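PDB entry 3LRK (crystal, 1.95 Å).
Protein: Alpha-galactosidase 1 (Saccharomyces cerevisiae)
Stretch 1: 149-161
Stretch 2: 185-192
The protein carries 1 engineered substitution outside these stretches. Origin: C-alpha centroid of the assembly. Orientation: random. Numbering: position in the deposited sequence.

Stretch 1, residues 149-161: DNCYNKGQFGTPE
Stretch 2 185-192: LCNWGQDL

Stretches 149-161 and 185-192 belong to one chain and bury 541 Å² between them, both sides summed. They run in the same direction: the CA atoms of Asp149 and Cys186 lie 4.4 Å apart, those of Asn150 and Asn187 4.9 Å, and those of Pro160 and Asp191 4.8 Å. Between these ends stretch 1 makes a longer excursion. Each stretch contains a type I' turn, Asn153 to Gln156 and Asn187 to Gln190.

Asp149 is extended (phi/psi -79/-173), with chi1 at -141°, between wells. Its CB points away from stretch 2, but the carboxylate comes nearer. OD1 of Asp149 accepts from N of Asn150 at 2.7 Å. One water bridges to the indole, donating to Asp149 OD1 (2.8 Å) and accepting from Trp188 NE1 (2.7 Å). CA of Asp149 also makes a CH...O contact with O of Cys186 at 3.3 Å.

Asn150 (-138/17, chi1 t) points toward stretch 2. Its CB sits over one face of Trp188, 3.8 Å from the six-membered ring centroid, a CH-pi contact. The Trp188 backbone is at 63/25, with chi1 -35° and chi2 -53°. Asn150 ND2 donates to Gln190 OE1 at 2.8 Å and 161°, a nearly straight amide-amide bond. Gln190 reaches it with chi1 and chi2 both t.

Cys151 (chi1 m) is bonded covalently elsewhere in the structure. Its SG lies at the edge of Trp188, 4.1 Å from CZ2. Tyr152 makes no contact with stretch 2.

Asn153 (chi1 p) donates through ND2 to OD1 of Asn150 at 3.0 Å, helping to orient that amide. A second water accepts from Asn153 ND2 and from Gln190 NE2, each at 2.9 Å. Lys154 (56/41) and Gly155 (75/7) occupy the middle of the turn. It is closed by Gln156 N to Asn153 O at 3.0 Å.

Phe157 (-151/177, chi1 p) points toward stretch 2; its CB lies 3.3 Å from Gln190 OE1. Gly158 (118/-25) has backbone angles that would jam a CB against the preceding carbonyl. Its N donates to Asp191 OD2 at 2.8 Å and 164°. Asp191 (66/37, chi1 m) points toward stretch 1, bringing its acceptor to this amide.

Thr159 (chi1 p) is the N-cap; its side chain caps a backbone N just past the stretch. Pro160 (-50/-44) begins the helix, which continues through Glu161. CA of Pro160 packs 3.7 Å from O of Asp191.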

# COMPACT_ATOMS: atom_id res chain seq x y z
N ASP A 149 -24.57 4.38 -5.55
CA ASP A 149 -23.84 3.70 -4.48
C ASP A 149 -22.78 2.72 -5.01
O ASP A 149 -22.55 2.65 -6.21
CB ASP A 149 -24.82 2.99 -3.55
CG ASP A 149 -24.41 3.08 -2.08
OD1 ASP A 149 -23.21 2.94 -1.75
OD2 ASP A 149 -25.31 3.31 -1.24
N ASN A 150 -22.18 1.96 -4.09
CA ASN A 150 -21.03 1.09 -4.40
C ASN A 150 -21.12 -0.27 -3.72
O ASN A 150 -20.12 -1.00 -3.60
CB ASN A 150 -19.73 1.79 -3.99
CG ASN A 150 -18.48 1.10 -4.52
OD1 ASN A 150 -18.46 0.60 -5.65
ND2 ASN A 150 -17.42 1.09 -3.72
N CYS A 151 -22.33 -0.63 -3.28
CA CYS A 151 -22.57 -1.97 -2.75
C CYS A 151 -22.68 -3.03 -3.84
O CYS A 151 -23.22 -2.75 -4.91
CB CYS A 151 -23.84 -1.98 -1.89
SG CYS A 151 -23.51 -1.23 -0.29
N TYR A 152 -22.17 -4.23 -3.56
CA TYR A 152 -22.29 -5.40 -4.45
C TYR A 152 -21.77 -5.19 -5.87
O TYR A 152 -22.43 -5.53 -6.86
CB TYR A 152 -23.74 -5.94 -4.41
CG TYR A 152 -24.13 -6.24 -2.99
CD1 TYR A 152 -25.04 -5.42 -2.31
CD2 TYR A 152 -23.54 -7.30 -2.29
CE1 TYR A 152 -25.37 -5.66 -0.98
CE2 TYR A 152 -23.86 -7.55 -0.95
CZ TYR A 152 -24.79 -6.73 -0.31
OH TYR A 152 -25.11 -6.96 1.01
N ASN A 153 -20.57 -4.62 -5.96
CA ASN A 153 -20.02 -4.23 -7.27
C ASN A 153 -19.35 -5.36 -8.07
O ASN A 153 -18.67 -5.10 -9.07
CB ASN A 153 -19.09 -3.01 -7.14
CG ASN A 153 -17.93 -3.26 -6.21
OD1 ASN A 153 -17.38 -4.37 -6.16
ND2 ASN A 153 -17.56 -2.25 -5.45
N LYS A 154 -19.51 -6.61 -7.62
CA LYS A 154 -19.07 -7.78 -8.40
C LYS A 154 -17.58 -7.75 -8.77
O LYS A 154 -17.21 -8.10 -9.89
CB LYS A 154 -19.91 -7.92 -9.67
CG LYS A 154 -21.43 -8.04 -9.43
CD LYS A 154 -22.21 -8.09 -10.75
CE LYS A 154 -22.60 -9.49 -11.13
NZ LYS A 154 -23.62 -9.46 -12.25
N GLY A 155 -16.73 -7.33 -7.83
CA GLY A 155 -15.28 -7.27 -8.03
C GLY A 155 -14.77 -6.14 -8.92
O GLY A 155 -13.56 -6.08 -9.21
N GLN A 156 -15.66 -5.22 -9.31
CA GLN A 156 -15.29 -4.14 -10.25
C GLN A 156 -14.76 -2.88 -9.56
O GLN A 156 -15.26 -1.76 -9.75
CB GLN A 156 -16.45 -3.81 -11.19
CG GLN A 156 -16.88 -4.95 -12.08
CD GLN A 156 -17.88 -4.54 -13.13
OE1 GLN A 156 -17.96 -3.37 -13.52
NE2 GLN A 156 -18.66 -5.51 -13.61
N PHE A 157 -13.73 -3.09 -8.75
CA PHE A 157 -13.05 -2.05 -8.00
C PHE A 157 -11.60 -2.50 -7.82
O PHE A 157 -11.23 -3.61 -8.24
CB PHE A 157 -13.74 -1.83 -6.64
CG PHE A 157 -13.48 -2.92 -5.64
CD1 PHE A 157 -12.51 -2.75 -4.65
CD2 PHE A 157 -14.19 -4.12 -5.70
CE1 PHE A 157 -12.25 -3.76 -3.73
CE2 PHE A 157 -13.94 -5.14 -4.78
CZ PHE A 157 -12.95 -4.96 -3.79
N GLY A 158 -10.77 -1.65 -7.20
CA GLY A 158 -9.40 -2.06 -6.86
C GLY A 158 -8.32 -1.25 -7.54
O GLY A 158 -7.21 -1.12 -7.02
N THR A 159 -8.66 -0.68 -8.69
CA THR A 159 -7.81 0.29 -9.38
C THR A 159 -8.66 1.50 -9.79
O THR A 159 -9.87 1.40 -9.94
CB THR A 159 -7.14 -0.30 -10.65
OG1 THR A 159 -8.13 -0.57 -11.66
CG2 THR A 159 -6.36 -1.59 -10.34
N PRO A 160 -8.03 2.69 -9.94
CA PRO A 160 -8.77 3.85 -10.49
C PRO A 160 -9.52 3.55 -11.79
O PRO A 160 -10.69 3.92 -11.95
CB PRO A 160 -7.66 4.87 -10.76
CG PRO A 160 -6.65 4.56 -9.69
CD PRO A 160 -6.65 3.04 -9.58
N GLU A 161 -8.87 2.85 -12.71
CA GLU A 161 -9.43 2.63 -14.05
C GLU A 161 -10.72 1.79 -14.05
O GLU A 161 -11.66 2.11 -14.77
CB GLU A 161 -8.38 2.02 -14.96
CG GLU A 161 -8.82 1.84 -16.40
CD GLU A 161 -8.03 0.77 -17.12
OE1 GLU A 161 -7.85 0.91 -18.35
OE2 GLU A 161 -7.59 -0.22 -16.46
N LEU A 185 -21.82 10.64 -6.95
CA LEU A 185 -21.14 9.37 -6.71
C LEU A 185 -21.14 8.99 -5.24
O LEU A 185 -20.97 9.83 -4.37
CB LEU A 185 -19.69 9.45 -7.22
CG LEU A 185 -19.34 9.00 -8.65
CD1 LEU A 185 -20.40 9.28 -9.70
CD2 LEU A 185 -17.96 9.50 -9.09
N CYS A 186 -21.33 7.70 -4.97
CA CYS A 186 -21.27 7.21 -3.60
C CYS A 186 -20.40 5.95 -3.57
O CYS A 186 -20.91 4.86 -3.35
CB CYS A 186 -22.68 6.91 -3.05
SG CYS A 186 -22.75 6.49 -1.28
N ASN A 187 -19.10 6.12 -3.80
CA ASN A 187 -18.17 5.01 -3.71
C ASN A 187 -17.15 5.16 -2.57
O ASN A 187 -16.15 4.45 -2.55
CB ASN A 187 -17.48 4.72 -5.06
CG ASN A 187 -16.20 5.52 -5.27
OD1 ASN A 187 -16.11 6.70 -4.92
ND2 ASN A 187 -15.20 4.88 -5.87
N TRP A 188 -17.41 6.09 -1.65
CA TRP A 188 -16.64 6.21 -0.40
C TRP A 188 -15.14 6.55 -0.57
O TRP A 188 -14.31 6.22 0.30
CB TRP A 188 -16.77 4.93 0.43
CG TRP A 188 -18.12 4.26 0.34
CD1 TRP A 188 -19.36 4.84 0.56
CD2 TRP A 188 -18.37 2.88 0.03
NE1 TRP A 188 -20.35 3.89 0.38
CE2 TRP A 188 -19.77 2.69 0.07
CE3 TRP A 188 -17.54 1.78 -0.28
CZ2 TRP A 188 -20.37 1.44 -0.18
CZ3 TRP A 188 -18.13 0.54 -0.52
CH2 TRP A 188 -19.53 0.38 -0.48
N GLY A 189 -14.80 7.18 -1.69
CA GLY A 189 -13.41 7.58 -2.00
C GLY A 189 -12.57 6.47 -2.60
O GLY A 189 -11.37 6.66 -2.86
N GLN A 190 -13.19 5.32 -2.84
CA GLN A 190 -12.47 4.10 -3.20
C GLN A 190 -11.77 4.28 -4.53
O GLN A 190 -12.38 4.76 -5.50
CB GLN A 190 -13.45 2.92 -3.27
CG GLN A 190 -12.85 1.54 -3.46
CD GLN A 190 -13.93 0.47 -3.56
OE1 GLN A 190 -14.75 0.47 -4.49
NE2 GLN A 190 -13.94 -0.45 -2.59
N ASP A 191 -10.50 3.89 -4.57
CA ASP A 191 -9.67 4.00 -5.77
C ASP A 191 -9.40 5.46 -6.19
O ASP A 191 -9.31 5.76 -7.37
CB ASP A 191 -10.26 3.17 -6.93
CG ASP A 191 -10.36 1.68 -6.58
OD1 ASP A 191 -9.43 1.16 -5.93
OD2 ASP A 191 -11.36 1.05 -6.95
N LEU A 192 -9.24 6.34 -5.19
CA LEU A 192 -8.84 7.75 -5.37
C LEU A 192 -9.80 8.59 -6.22
O LEU A 192 -9.38 9.33 -7.12
CB LEU A 192 -7.40 7.85 -5.90
CG LEU A 192 -6.35 7.05 -5.12
CD1 LEU A 192 -5.07 6.89 -5.95
CD2 LEU A 192 -6.03 7.69 -3.77
O HOH W 1 -22.97 3.38 1.03
O HOH W 2 -15.90 -2.53 -3.08